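Local atomic coordinates of filamentation induced by cAMP protein Fic (Desulfovibrio alaskensis, PDB entry 4RGL), a protein that belongs to the Fic/DOC family and joins a largely helical Fic-type core to a C-terminal domain of the helix-turn-helix kind. Residues 22-27 against 247-252; 159-164 against 173-178; 166-171 against 202-207. All coordinates share one frame; numbering follows the deposited sequence.

Interaction 1 (22-27 against 247-252)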
ATOM      1  N   VAL A  22      14.387  -4.327 -14.918  1.00 73.75           N
ATOM      2  CA  VAL A  22      15.137  -3.449 -14.013  1.00 73.10           C
ATOM      3  C   VAL A  22      15.284  -2.059 -14.657  1.00 78.40           C
ATOM      4  O   VAL A  22      15.047  -1.046 -13.996  1.00 77.73           O
ATOM      5  CB  VAL A  22      16.524  -4.061 -13.647  1.00 77.30           C
ATOM      6  CG1 VAL A  22      17.384  -3.060 -12.882  1.00 77.53           C
ATOM      7  CG2 VAL A  22      16.357  -5.351 -12.847  1.00 75.60           C
ATOM      8  N   ALA A  23      15.579  -2.022 -15.969  1.00 76.61           N
ATOM      9  CA  ALA A  23      15.709  -0.776 -16.709  1.00 77.53           C
ATOM     10  C   ALA A  23      14.404   0.002 -16.709  1.00 80.42           C
ATOM     11  O   ALA A  23      14.412   1.217 -16.492  1.00 80.63           O
ATOM     12  CB  ALA A  23      16.144  -1.060 -18.136  1.00 80.29           C
ATOM     13  N   GLU A  24      13.270  -0.690 -16.943  1.00 75.54           N
ATOM     14  CA  GLU A  24      11.982  -0.018 -17.010  1.00 74.53           C
ATOM     15  C   GLU A  24      11.549   0.464 -15.609  1.00 76.50           C
ATOM     16  O   GLU A  24      11.202   1.639 -15.452  1.00 75.83           O
ATOM     17  CB  GLU A  24      10.910  -0.932 -17.632  1.00 75.40           C
ATOM     18  CG  GLU A  24       9.617  -0.189 -17.979  1.00 85.05           C
ATOM     19  CD  GLU A  24       8.551  -1.024 -18.669  1.00100.96           C
ATOM     20  OE1 GLU A  24       8.887  -2.120 -19.180  1.00 97.27           O
ATOM     21  OE2 GLU A  24       7.379  -0.579 -18.701  1.00 82.82           O
ATOM     22  N   ILE A  25      11.644  -0.427 -14.573  1.00 71.23           N
ATOM     23  CA  ILE A  25      11.308  -0.055 -13.187  1.00 69.44           C
ATOM     24  C   ILE A  25      12.146   1.152 -12.763  1.00 74.24           C
ATOM     25  O   ILE A  25      11.594   2.162 -12.328  1.00 73.62           O
ATOM     26  CB  ILE A  25      11.501  -1.255 -12.208  1.00 71.50           C
ATOM     27  CG1 ILE A  25      10.516  -2.412 -12.541  1.00 70.71           C
ATOM     28  CG2 ILE A  25      11.340  -0.796 -10.752  1.00 71.14           C
ATOM     29  CD1 ILE A  25      10.791  -3.715 -11.784  1.00 71.88           C
ATOM     30  N   GLY A  26      13.464   1.066 -12.985  1.00 72.01           N
ATOM     31  CA  GLY A  26      14.389   2.156 -12.696  1.00 72.62           C
ATOM     32  C   GLY A  26      13.959   3.469 -13.313  1.00 76.40           C
ATOM     33  O   GLY A  26      13.825   4.471 -12.609  1.00 75.75           O
ATOM     34  N   GLU A  27      13.641   3.450 -14.624  1.00 73.63           N
ATOM     35  CA  GLU A  27      13.191   4.645 -15.334  1.00 74.44           C
ATOM     36  C   GLU A  27      11.852   5.156 -14.768  1.00 79.94           C
ATOM     37  O   GLU A  27      11.709   6.355 -14.534  1.00 80.28           O
ATOM     38  CB  GLU A  27      13.062   4.367 -16.836  1.00 76.60           C
ATOM     39  CG  GLU A  27      12.708   5.604 -17.648  1.00 82.93           C
ATOM     40  CD  GLU A  27      12.515   5.372 -19.134  1.00100.22           C
ATOM     41  OE1 GLU A  27      12.850   4.264 -19.616  1.00 83.73           O
ATOM     42  OE2 GLU A  27      12.067   6.315 -19.825  1.00 98.44           O
ATOM     43  N   ALA A 247       5.235  -7.852 -12.096  1.00 68.06           N
ATOM     44  CA  ALA A 247       4.154  -7.334 -11.257  1.00 66.67           C
ATOM     45  C   ALA A 247       4.518  -5.961 -10.676  1.00 70.17           C
ATOM     46  O   ALA A 247       3.695  -5.039 -10.714  1.00 69.94           O
ATOM     47  CB  ALA A 247       3.848  -8.314 -10.133  1.00 66.24           C
ATOM     48  N   LEU A 248       5.779  -5.812 -10.181  1.00 65.64           N
ATOM     49  CA  LEU A 248       6.274  -4.552  -9.608  1.00 64.58           C
ATOM     50  C   LEU A 248       6.271  -3.448 -10.641  1.00 68.32           C
ATOM     51  O   LEU A 248       5.837  -2.335 -10.344  1.00 66.83           O
ATOM     52  CB  LEU A 248       7.683  -4.739  -9.041  1.00 64.83           C
ATOM     53  CG  LEU A 248       7.750  -5.455  -7.698  1.00 68.08           C
ATOM     54  CD1 LEU A 248       9.112  -6.054  -7.468  1.00 69.20           C
ATOM     55  CD2 LEU A 248       7.367  -4.523  -6.566  1.00 68.79           C
ATOM     56  N   ARG A 249       6.713  -3.764 -11.884  1.00 66.68           N
ATOM     57  CA  ARG A 249       6.687  -2.814 -13.000  1.00 67.29           C
ATOM     58  C   ARG A 249       5.264  -2.360 -13.278  1.00 70.95           C
ATOM     59  O   ARG A 249       5.008  -1.164 -13.370  1.00 70.37           O
ATOM     60  CB  ARG A 249       7.295  -3.448 -14.257  1.00 68.26           C
ATOM     61  CG  ARG A 249       7.157  -2.577 -15.505  1.00 76.14           C
ATOM     62  CD  ARG A 249       7.197  -3.407 -16.761  1.00 87.97           C
ATOM     63  NE  ARG A 249       6.063  -4.326 -16.845  1.00 95.12           N
ATOM     64  CZ  ARG A 249       5.889  -5.195 -17.834  1.00111.77           C
ATOM     65  NH1 ARG A 249       6.765  -5.261 -18.831  1.00101.88           N
ATOM     66  NH2 ARG A 249       4.840  -6.007 -17.835  1.00 98.13           N
ATOM     67  N   ASP A 250       4.329  -3.320 -13.393  1.00 68.05           N
ATOM     68  CA  ASP A 250       2.922  -3.023 -13.651  1.00 68.57           C
ATOM     69  C   ASP A 250       2.323  -2.202 -12.509  1.00 72.82           C
ATOM     70  O   ASP A 250       1.474  -1.340 -12.748  1.00 72.80           O
ATOM     71  CB  ASP A 250       2.129  -4.324 -13.844  1.00 70.37           C
ATOM     72  CG  ASP A 250       2.680  -5.206 -14.950  1.00 83.95           C
ATOM     73  OD1 ASP A 250       3.225  -4.657 -15.934  1.00 86.11           O
ATOM     74  OD2 ASP A 250       2.587  -6.441 -14.822  1.00 90.85           O
ATOM     75  N   ALA A 251       2.793  -2.443 -11.269  1.00 68.93           N
ATOM     76  CA  ALA A 251       2.317  -1.713 -10.107  1.00 68.38           C
ATOM     77  C   ALA A 251       2.840  -0.285 -10.114  1.00 74.11           C
ATOM     78  O   ALA A 251       2.050   0.653 -10.047  1.00 74.39           O
ATOM     79  CB  ALA A 251       2.740  -2.424  -8.827  1.00 68.13           C
ATOM     80  N   VAL A 252       4.164  -0.108 -10.263  1.00 71.68           N
ATOM     81  CA  VAL A 252       4.754   1.229 -10.272  1.00 72.81           C
ATOM     82  C   VAL A 252       4.287   2.002 -11.546  1.00 79.50           C
ATOM     83  O   VAL A 252       4.250   3.228 -11.539  1.00 79.51           O
ATOM     84  CB  VAL A 252       6.304   1.175 -10.158  1.00 77.58           C
ATOM     85  CG1 VAL A 252       6.938   0.647 -11.440  1.00 78.96           C
ATOM     86  CG2 VAL A 252       6.874   2.541  -9.792  1.00 77.99           C
TER

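Interaction 2 (159-164 against 173-178)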
ATOM      1  N   ASP A 159      22.093 -13.817   6.118  1.00 80.72           N
ATOM      2  CA  ASP A 159      23.501 -13.472   5.917  1.00 83.53           C
ATOM      3  C   ASP A 159      23.746 -13.135   4.460  1.00 87.68           C
ATOM      4  O   ASP A 159      24.446 -12.164   4.161  1.00 88.86           O
ATOM      5  CB  ASP A 159      24.423 -14.619   6.366  1.00 87.39           C
ATOM      6  CG  ASP A 159      25.903 -14.322   6.169  1.00102.32           C
ATOM      7  OD1 ASP A 159      26.363 -13.251   6.634  1.00104.46           O
ATOM      8  OD2 ASP A 159      26.606 -15.175   5.583  1.00110.05           O
ATOM      9  N   TRP A 160      23.133 -13.916   3.541  1.00 82.89           N
ATOM     10  CA  TRP A 160      23.229 -13.671   2.109  1.00 82.86           C
ATOM     11  C   TRP A 160      22.679 -12.302   1.760  1.00 86.21           C
ATOM     12  O   TRP A 160      23.315 -11.556   1.026  1.00 87.18           O
ATOM     13  CB  TRP A 160      22.482 -14.760   1.318  1.00 80.32           C
ATOM     14  CG  TRP A 160      22.321 -14.429  -0.136  1.00 81.19           C
ATOM     15  CD1 TRP A 160      23.247 -14.601  -1.122  1.00 85.62           C
ATOM     16  CD2 TRP A 160      21.208 -13.762  -0.743  1.00 79.44           C
ATOM     17  NE1 TRP A 160      22.778 -14.083  -2.308  1.00 84.45           N
ATOM     18  CE2 TRP A 160      21.525 -13.571  -2.105  1.00 83.87           C
ATOM     19  CE3 TRP A 160      19.960 -13.319  -0.270  1.00 78.78           C
ATOM     20  CZ2 TRP A 160      20.638 -12.965  -3.001  1.00 81.91           C
ATOM     21  CZ3 TRP A 160      19.095 -12.698  -1.154  1.00 79.08           C
ATOM     22  CH2 TRP A 160      19.442 -12.512  -2.497  1.00 80.37           C
ATOM     23  N   LEU A 161      21.491 -11.967   2.296  1.00 81.30           N
ATOM     24  CA  LEU A 161      20.813 -10.702   2.016  1.00 80.45           C
ATOM     25  C   LEU A 161      21.669  -9.495   2.462  1.00 87.99           C
ATOM     26  O   LEU A 161      21.671  -8.461   1.791  1.00 88.20           O
ATOM     27  CB  LEU A 161      19.442 -10.676   2.724  1.00 78.11           C
ATOM     28  CG  LEU A 161      18.524  -9.495   2.383  1.00 80.81           C
ATOM     29  CD1 LEU A 161      18.092  -9.537   0.919  1.00 79.82           C
ATOM     30  CD2 LEU A 161      17.307  -9.483   3.282  1.00 81.20           C
ATOM     31  N   GLU A 162      22.401  -9.636   3.576  1.00 87.04           N
ATOM     32  CA  GLU A 162      23.237  -8.554   4.094  1.00 89.74           C
ATOM     33  C   GLU A 162      24.457  -8.310   3.182  1.00 96.98           C
ATOM     34  O   GLU A 162      24.829  -7.157   2.944  1.00 97.76           O
ATOM     35  CB  GLU A 162      23.705  -8.877   5.529  1.00 92.63           C
ATOM     36  CG  GLU A 162      24.463  -7.736   6.198  1.00107.74           C
ATOM     37  CD  GLU A 162      25.104  -8.085   7.531  1.00138.32           C
ATOM     38  OE1 GLU A 162      25.117  -9.285   7.895  1.00137.44           O
ATOM     39  OE2 GLU A 162      25.651  -7.165   8.181  1.00137.28           O
ATOM     40  N   ASN A 163      25.067  -9.394   2.668  1.00 94.97           N
ATOM     41  CA  ASN A 163      26.317  -9.300   1.918  1.00 97.42           C
ATOM     42  C   ASN A 163      26.112  -9.523   0.390  1.00100.67           C
ATOM     43  O   ASN A 163      27.096  -9.701  -0.331  1.00102.45           O
ATOM     44  CB  ASN A 163      27.336 -10.322   2.464  1.00100.90           C
ATOM     45  CG  ASN A 163      27.649 -10.149   3.938  1.00128.97           C
ATOM     46  OD1 ASN A 163      28.052  -9.067   4.394  1.00125.31           O
ATOM     47  ND2 ASN A 163      27.559 -11.236   4.693  1.00120.82           N
ATOM     48  N   THR A 164      24.854  -9.459  -0.103  1.00 94.50           N
ATOM     49  CA  THR A 164      24.600  -9.689  -1.533  1.00 93.45           C
ATOM     50  C   THR A 164      24.984  -8.455  -2.366  1.00 98.91           C
ATOM     51  O   THR A 164      24.812  -7.313  -1.921  1.00 98.69           O
ATOM     52  CB  THR A 164      23.135 -10.086  -1.794  1.00 95.21           C
ATOM     53  OG1 THR A 164      22.992 -10.437  -3.172  1.00 90.49           O
ATOM     54  CG2 THR A 164      22.143  -8.975  -1.426  1.00 92.34           C
ATOM     55  N   CYS A 173      13.137 -10.268  -4.625  1.00 71.63           N
ATOM     56  CA  CYS A 173      12.490 -11.398  -5.286  1.00 71.72           C
ATOM     57  C   CYS A 173      13.135 -12.710  -4.844  1.00 76.07           C
ATOM     58  O   CYS A 173      12.424 -13.680  -4.564  1.00 74.60           O
ATOM     59  CB  CYS A 173      12.542 -11.239  -6.802  1.00 73.14           C
ATOM     60  SG  CYS A 173      11.632  -9.809  -7.427  1.00 76.95           S
ATOM     61  N   ILE A 174      14.490 -12.749  -4.796  1.00 74.06           N
ATOM     62  CA  ILE A 174      15.223 -13.953  -4.389  1.00 74.45           C
ATOM     63  C   ILE A 174      14.858 -14.327  -2.939  1.00 77.72           C
ATOM     64  O   ILE A 174      14.580 -15.500  -2.657  1.00 76.99           O
ATOM     65  CB  ILE A 174      16.759 -13.757  -4.550  1.00 79.08           C
ATOM     66  CG1 ILE A 174      17.144 -13.369  -6.014  1.00 80.47           C
ATOM     67  CG2 ILE A 174      17.518 -14.996  -4.084  1.00 80.01           C
ATOM     68  CD1 ILE A 174      16.931 -14.493  -7.085  1.00 88.68           C
ATOM     69  N   PHE A 175      14.833 -13.324  -2.028  1.00 73.75           N
ATOM     70  CA  PHE A 175      14.484 -13.560  -0.626  1.00 72.98           C
ATOM     71  C   PHE A 175      13.060 -14.110  -0.506  1.00 75.69           C
ATOM     72  O   PHE A 175      12.843 -15.094   0.197  1.00 74.39           O
ATOM     73  CB  PHE A 175      14.627 -12.272   0.197  1.00 74.77           C
ATOM     74  CG  PHE A 175      14.401 -12.469   1.681  1.00 75.86           C
ATOM     75  CD1 PHE A 175      13.118 -12.444   2.216  1.00 77.07           C
ATOM     76  CD2 PHE A 175      15.469 -12.693   2.539  1.00 78.87           C
ATOM     77  CE1 PHE A 175      12.908 -12.666   3.576  1.00 77.84           C
ATOM     78  CE2 PHE A 175      15.258 -12.897   3.905  1.00 81.50           C
ATOM     79  CZ  PHE A 175      13.980 -12.879   4.414  1.00 78.04           C
ATOM     80  N   HIS A 176      12.093 -13.475  -1.209  1.00 72.23           N
ATOM     81  CA  HIS A 176      10.685 -13.907  -1.220  1.00 70.96           C
ATOM     82  C   HIS A 176      10.585 -15.375  -1.616  1.00 72.97           C
ATOM     83  O   HIS A 176       9.893 -16.144  -0.961  1.00 72.53           O
ATOM     84  CB  HIS A 176       9.869 -13.028  -2.207  1.00 71.94           C
ATOM     85  CG  HIS A 176       8.377 -13.090  -2.011  1.00 74.72           C
ATOM     86  ND1 HIS A 176       7.600 -11.946  -2.046  1.00 76.16           N
ATOM     87  CD2 HIS A 176       7.573 -14.154  -1.773  1.00 76.28           C
ATOM     88  CE1 HIS A 176       6.355 -12.350  -1.860  1.00 75.04           C
ATOM     89  NE2 HIS A 176       6.292 -13.668  -1.671  1.00 75.40           N
ATOM     90  N   TYR A 177      11.317 -15.769  -2.668  1.00 69.57           N
ATOM     91  CA  TYR A 177      11.317 -17.130  -3.193  1.00 69.45           C
ATOM     92  C   TYR A 177      11.905 -18.108  -2.183  1.00 73.81           C
ATOM     93  O   TYR A 177      11.329 -19.174  -1.953  1.00 74.96           O
ATOM     94  CB  TYR A 177      12.103 -17.184  -4.508  1.00 71.91           C
ATOM     95  CG  TYR A 177      12.330 -18.580  -5.038  1.00 75.25           C
ATOM     96  CD1 TYR A 177      11.325 -19.262  -5.718  1.00 76.93           C
ATOM     97  CD2 TYR A 177      13.590 -19.169  -4.980  1.00 77.75           C
ATOM     98  CE1 TYR A 177      11.550 -20.521  -6.270  1.00 79.00           C
ATOM     99  CE2 TYR A 177      13.838 -20.411  -5.565  1.00 79.70           C
ATOM    100  CZ  TYR A 177      12.813 -21.087  -6.201  1.00 89.15           C
ATOM    101  OH  TYR A 177      13.045 -22.330  -6.745  1.00 94.01           O
ATOM    102  N   GLU A 178      13.040 -17.756  -1.579  1.00 69.32           N
ATOM    103  CA  GLU A 178      13.686 -18.613  -0.594  1.00 68.85           C
ATOM    104  C   GLU A 178      12.849 -18.709   0.685  1.00 70.62           C
ATOM    105  O   GLU A 178      12.630 -19.810   1.194  1.00 69.88           O
ATOM    106  CB  GLU A 178      15.089 -18.098  -0.272  1.00 71.48           C
ATOM    107  CG  GLU A 178      16.075 -18.275  -1.415  1.00 79.24           C
ATOM    108  CD  GLU A 178      16.298 -19.717  -1.832  1.00 93.11           C
ATOM    109  OE1 GLU A 178      16.449 -20.580  -0.937  1.00 87.35           O
ATOM    110  OE2 GLU A 178      16.332 -19.982  -3.054  1.00 87.87           O
TER

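Interaction 3 (166-171 against 202-207)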
ATOM      1  N   GLU A 166      23.672  -8.281  -5.453  1.00 90.97           N
ATOM      2  CA  GLU A 166      22.469  -8.165  -6.295  1.00 88.33           C
ATOM      3  C   GLU A 166      21.714  -6.885  -5.988  1.00 89.62           C
ATOM      4  O   GLU A 166      21.746  -6.403  -4.853  1.00 88.81           O
ATOM      5  CB  GLU A 166      21.538  -9.383  -6.087  1.00 87.74           C
ATOM      6  CG  GLU A 166      22.125 -10.708  -6.563  1.00 98.52           C
ATOM      7  CD  GLU A 166      22.194 -10.897  -8.071  1.00121.47           C
ATOM      8  OE1 GLU A 166      21.587 -10.084  -8.806  1.00122.71           O
ATOM      9  OE2 GLU A 166      22.787 -11.909  -8.510  1.00112.85           O
ATOM     10  N   HIS A 167      21.017  -6.341  -6.989  1.00 85.10           N
ATOM     11  CA  HIS A 167      20.244  -5.114  -6.827  1.00 83.37           C
ATOM     12  C   HIS A 167      19.015  -5.370  -5.941  1.00 82.97           C
ATOM     13  O   HIS A 167      18.414  -6.440  -6.022  1.00 80.88           O
ATOM     14  CB  HIS A 167      19.820  -4.562  -8.201  1.00 84.26           C
ATOM     15  CG  HIS A 167      19.200  -3.205  -8.137  1.00 87.11           C
ATOM     16  ND1 HIS A 167      17.843  -3.040  -7.925  1.00 86.92           N
ATOM     17  CD2 HIS A 167      19.782  -1.986  -8.215  1.00 90.11           C
ATOM     18  CE1 HIS A 167      17.642  -1.734  -7.892  1.00 86.55           C
ATOM     19  NE2 HIS A 167      18.780  -1.059  -8.073  1.00 88.83           N
ATOM     20  N   PRO A 168      18.621  -4.391  -5.078  1.00 78.44           N
ATOM     21  CA  PRO A 168      17.467  -4.618  -4.186  1.00 76.12           C
ATOM     22  C   PRO A 168      16.249  -5.227  -4.909  1.00 78.52           C
ATOM     23  O   PRO A 168      15.604  -6.123  -4.361  1.00 77.43           O
ATOM     24  CB  PRO A 168      17.150  -3.221  -3.669  1.00 77.40           C
ATOM     25  CG  PRO A 168      18.454  -2.528  -3.657  1.00 83.92           C
ATOM     26  CD  PRO A 168      19.259  -3.084  -4.812  1.00 81.07           C
ATOM     27  N   LEU A 169      15.943  -4.752  -6.147  1.00 74.46           N
ATOM     28  CA  LEU A 169      14.809  -5.271  -6.931  1.00 72.54           C
ATOM     29  C   LEU A 169      14.907  -6.788  -7.098  1.00 75.19           C
ATOM     30  O   LEU A 169      13.916  -7.492  -6.907  1.00 73.22           O
ATOM     31  CB  LEU A 169      14.744  -4.593  -8.314  1.00 73.28           C
ATOM     32  CG  LEU A 169      14.323  -3.125  -8.320  1.00 77.89           C
ATOM     33  CD1 LEU A 169      14.580  -2.492  -9.672  1.00 79.60           C
ATOM     34  CD2 LEU A 169      12.863  -2.969  -7.929  1.00 77.54           C
ATOM     35  N   VAL A 170      16.115  -7.295  -7.401  1.00 72.83           N
ATOM     36  CA  VAL A 170      16.351  -8.730  -7.580  1.00 72.48           C
ATOM     37  C   VAL A 170      16.434  -9.421  -6.210  1.00 75.89           C
ATOM     38  O   VAL A 170      15.810 -10.460  -6.006  1.00 74.93           O
ATOM     39  CB  VAL A 170      17.635  -8.989  -8.418  1.00 78.23           C
ATOM     40  CG1 VAL A 170      17.885 -10.487  -8.592  1.00 78.25           C
ATOM     41  CG2 VAL A 170      17.552  -8.293  -9.773  1.00 78.76           C
ATOM     42  N   ALA A 171      17.192  -8.823  -5.265  1.00 73.32           N
ATOM     43  CA  ALA A 171      17.403  -9.382  -3.927  1.00 73.00           C
ATOM     44  C   ALA A 171      16.073  -9.629  -3.200  1.00 75.51           C
ATOM     45  O   ALA A 171      15.932 -10.650  -2.525  1.00 74.70           O
ATOM     46  CB  ALA A 171      18.279  -8.452  -3.105  1.00 74.99           C
ATOM     47  N   ARG A 202      11.877  -0.844   0.485  1.00 70.71           N
ATOM     48  CA  ARG A 202      11.857   0.474   1.128  1.00 71.45           C
ATOM     49  C   ARG A 202      13.220   0.794   1.787  1.00 78.44           C
ATOM     50  O   ARG A 202      13.547   1.969   1.965  1.00 79.04           O
ATOM     51  CB  ARG A 202      10.719   0.603   2.148  1.00 69.85           C
ATOM     52  CG  ARG A 202      10.900  -0.190   3.409  1.00 80.87           C
ATOM     53  CD  ARG A 202      10.114   0.437   4.540  1.00 88.54           C
ATOM     54  NE  ARG A 202      10.773   1.640   5.055  1.00 92.92           N
ATOM     55  CZ  ARG A 202      10.157   2.573   5.771  1.00 98.84           C
ATOM     56  NH1 ARG A 202       8.845   2.508   5.971  1.00 88.60           N
ATOM     57  NH2 ARG A 202      10.831   3.621   6.225  1.00 72.20           N
ATOM     58  N   ASN A 203      14.048  -0.246   2.064  1.00 76.82           N
ATOM     59  CA  ASN A 203      15.417  -0.027   2.559  1.00 79.08           C
ATOM     60  C   ASN A 203      16.284   0.562   1.445  1.00 84.58           C
ATOM     61  O   ASN A 203      17.306   1.190   1.722  1.00 86.65           O
ATOM     62  CB  ASN A 203      16.029  -1.334   3.094  1.00 81.94           C
ATOM     63  CG  ASN A 203      15.464  -1.780   4.446  1.00 98.43           C
ATOM     64  OD1 ASN A 203      14.597  -1.120   5.046  1.00 86.12           O
ATOM     65  ND2 ASN A 203      15.981  -2.892   4.968  1.00 87.82           N
ATOM     66  N   TRP A 204      15.831   0.413   0.183  1.00 80.07           N
ATOM     67  CA  TRP A 204      16.476   1.009  -0.986  1.00 80.75           C
ATOM     68  C   TRP A 204      15.832   2.357  -1.312  1.00 83.92           C
ATOM     69  O   TRP A 204      16.524   3.376  -1.377  1.00 84.78           O
ATOM     70  CB  TRP A 204      16.382   0.050  -2.196  1.00 78.78           C
ATOM     71  CG  TRP A 204      16.727   0.682  -3.518  1.00 80.47           C
ATOM     72  CD1 TRP A 204      17.877   1.341  -3.832  1.00 85.30           C
ATOM     73  CD2 TRP A 204      16.005   0.528  -4.748  1.00 79.50           C
ATOM     74  NE1 TRP A 204      17.858   1.717  -5.155  1.00 85.15           N
ATOM     75  CE2 TRP A 204      16.732   1.207  -5.747  1.00 84.61           C
ATOM     76  CE3 TRP A 204      14.802  -0.104  -5.099  1.00 78.96           C
ATOM     77  CZ2 TRP A 204      16.285   1.295  -7.071  1.00 83.67           C
ATOM     78  CZ3 TRP A 204      14.354  -0.005  -6.407  1.00 80.29           C
ATOM     79  CH2 TRP A 204      15.097   0.681  -7.377  1.00 82.41           C
ATOM     80  N   LYS A 205      14.505   2.360  -1.523  1.00 78.40           N
ATOM     81  CA  LYS A 205      13.744   3.578  -1.775  1.00 77.44           C
ATOM     82  C   LYS A 205      12.464   3.567  -0.935  1.00 79.19           C
ATOM     83  O   LYS A 205      11.583   2.724  -1.143  1.00 77.19           O
ATOM     84  CB  LYS A 205      13.432   3.734  -3.271  1.00 79.22           C
ATOM     85  CG  LYS A 205      14.670   4.017  -4.098  1.00 87.13           C
ATOM     86  CD  LYS A 205      14.344   4.307  -5.526  1.00 88.74           C
ATOM     87  CE  LYS A 205      15.574   4.711  -6.302  1.00 88.42           C
ATOM     88  NZ  LYS A 205      16.171   5.985  -5.792  1.00 86.27           N
ATOM     89  N   PRO A 206      12.388   4.444   0.094  1.00 75.59           N
ATOM     90  CA  PRO A 206      11.275   4.349   1.061  1.00 74.06           C
ATOM     91  C   PRO A 206       9.890   4.620   0.443  1.00 76.84           C
ATOM     92  O   PRO A 206       8.881   4.314   1.074  1.00 75.29           O
ATOM     93  CB  PRO A 206      11.620   5.415   2.098  1.00 76.80           C
ATOM     94  CG  PRO A 206      13.091   5.610   1.967  1.00 83.10           C
ATOM     95  CD  PRO A 206      13.398   5.428   0.528  1.00 78.71           C
ATOM     96  N   LEU A 207       9.840   5.175  -0.786  1.00 74.12           N
ATOM     97  CA  LEU A 207       8.561   5.430  -1.470  1.00 73.14           C
ATOM     98  C   LEU A 207       7.901   4.121  -1.894  1.00 74.66           C
ATOM     99  O   LEU A 207       6.671   4.050  -1.989  1.00 73.16           O
ATOM    100  CB  LEU A 207       8.771   6.332  -2.699  1.00 74.77           C
ATOM    101  CG  LEU A 207       9.343   7.729  -2.420  1.00 81.76           C
ATOM    102  CD1 LEU A 207       9.577   8.483  -3.713  1.00 82.96           C
ATOM    103  CD2 LEU A 207       8.416   8.540  -1.475  1.00 84.14           C
TER

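Interaction 1 (22-27 against 247-252)
A salt-bridge network of E24, R249 and D250 lies along one side of the contact between helices 16-32 and 238-257, with a small hydrophobic seam formed by I25 beside it. The E24 chain is extended, and its carboxylate reaches the methylene part of R249, where E24 OE1 lies 3.2 Å from R249 CD. Its charge link to the guanidinium is long, 3.8 Å from E24 OE1 to R249 NH1; the carboxylate's stronger partner is R253, salt-bridged to E24 OE2. R249 bends at chi3 (64°), which turns the guanidinium toward D250, the next residue on its own helix. There NE and NH2 grip D250 side-on: R249 NH2 donates over 2.8 Å to D250 OD1, and R249 NE over 3.0 Å to the same oxygen. The two helices run nearly parallel, at 24°, with axes 9.6 Å apart, a common spacing for packed helices, here in the largely helical Fic fold. Isoleucine suits the buried position between them: I25 CG1 lies 3.8 Å from R249 CB, crossing the aliphatic base of the arginine at about a right angle, while I25 CD1 comes within 4.3 Å of L248 CB. Arginine serves both regions: its CB lies against I25, its CG and CD pass the E24 carboxylate, and its guanidinium holds D250. R220 and R253 also pair with D250, which probably favours its ionised form.

Interaction 2 (159-164 against 173-178)
W160 and L161, neighbours on helix 150-163, meet I174 and F175, neighbours on helix 168-182, in two aromatic-aliphatic pairs. In the first, the far corner of the indole reaches the isoleucine: W160 CH2 is 3.5 Å from I174 CG2 and 3.6 Å from I174 CB. The I174 torsion explains which branch touches. CG2 stands anti to the backbone N and faces the tryptophan, whereas CG1 stands beside that N (chi1 -57°) and carries the rest of the chain away. In the second pair the ring comes from the other helix. L161 CD2 approaches one side of the phenylalanine obliquely, 3.8 Å from F175 CD2 and 4.0 Å from F175 CE2.

These pairs make up the tight part, and the helices that carry them form an antiparallel hairpin, 179° apart in direction, with a short connection between them. Their axes are 11.1 Å apart, a separation that large side chains can bridge. I200 of helix 189-202 packs on both L161 and F175, and V241 on I174, so the buried side continues into the helical core. The Fic signature, HPFADGNGR, begins right after helix 168-182 and runs into the start of helix 189-202. The other side of helix 150-163 is looser and polar: D159, E162 and N163 are exposed and suit solvent. T164 lies between the two regimes: its OG1 lies over one face of W160, toward the rim, and is also hydrogen-bonded to E166 N.

No hydrogen bond or salt bridge joins the two segments. Across them the contact is purely apolar, so it rests on shape fit and the hydrophobic effect and has no directional bonds.

Interaction 3 (166-171 against 202-207)
W204, in the loop after helix 189-202, lays one face of its indole against H167 and P168 at the start of helix 168-182. At its base, W204 CB is 3.6 Å from P168 CG. With CG anti to the backbone N (chi1 167°), the ring system projects past the proline, and P168 CG sits over the five-membered ring in a CH-pi contact, 4.0 Å from its centroid. Farther out, the six-membered ring receives the edge of the histidine: W204 CZ2 is 3.4 Å from H167 CE1. This is a T-shaped pair, with planes 82° apart and centroids separated by 4.6 Å. At the outer rim, W204 CZ3 lies 3.7 Å from L169 CD2, and CH2 approaches both H167 CE1 and the other leucine methyl.

H167 is the N-cap of helix 168-182, and its imidazole has two tasks. L169 N donates to H167 ND1 over 3.1 Å at 158°, from somewhat out of the ring plane, satisfying an amide of the first helical turn, while CE1 on the ring edge points into the indole. Proline suits the first turn, where a backbone N-H would have no acceptor in the helix, and its CD covers one face of the imidazole. On the opposite face of W204, K205 contributes its aliphatic portion, CG lying 3.7 Å above the plane. I29 of helix 16-32 also packs against both W204 and K205.

Overall arrangement
From the N terminus, helix 16-32 supplies segment 22-27, and only after more than two hundred residues does 247-252 on helix 238-257 close the loop of interaction 1. Interactions 2 and 3 both nest inside it. Interaction 2 closes a short hairpin, from 159-164 to 173-178. Interaction 3 starts within that hairpin, at 166-171, and ends beyond it at 202-207, so the two loops cross and share helix 168-182. Space follows this order: A171 packs against L161 and T164 of interaction 2, while L169 touches I25 and V22 of helix 16-32. The N-terminal helix, Fic-family helices and helix 238-257 are thus tied together.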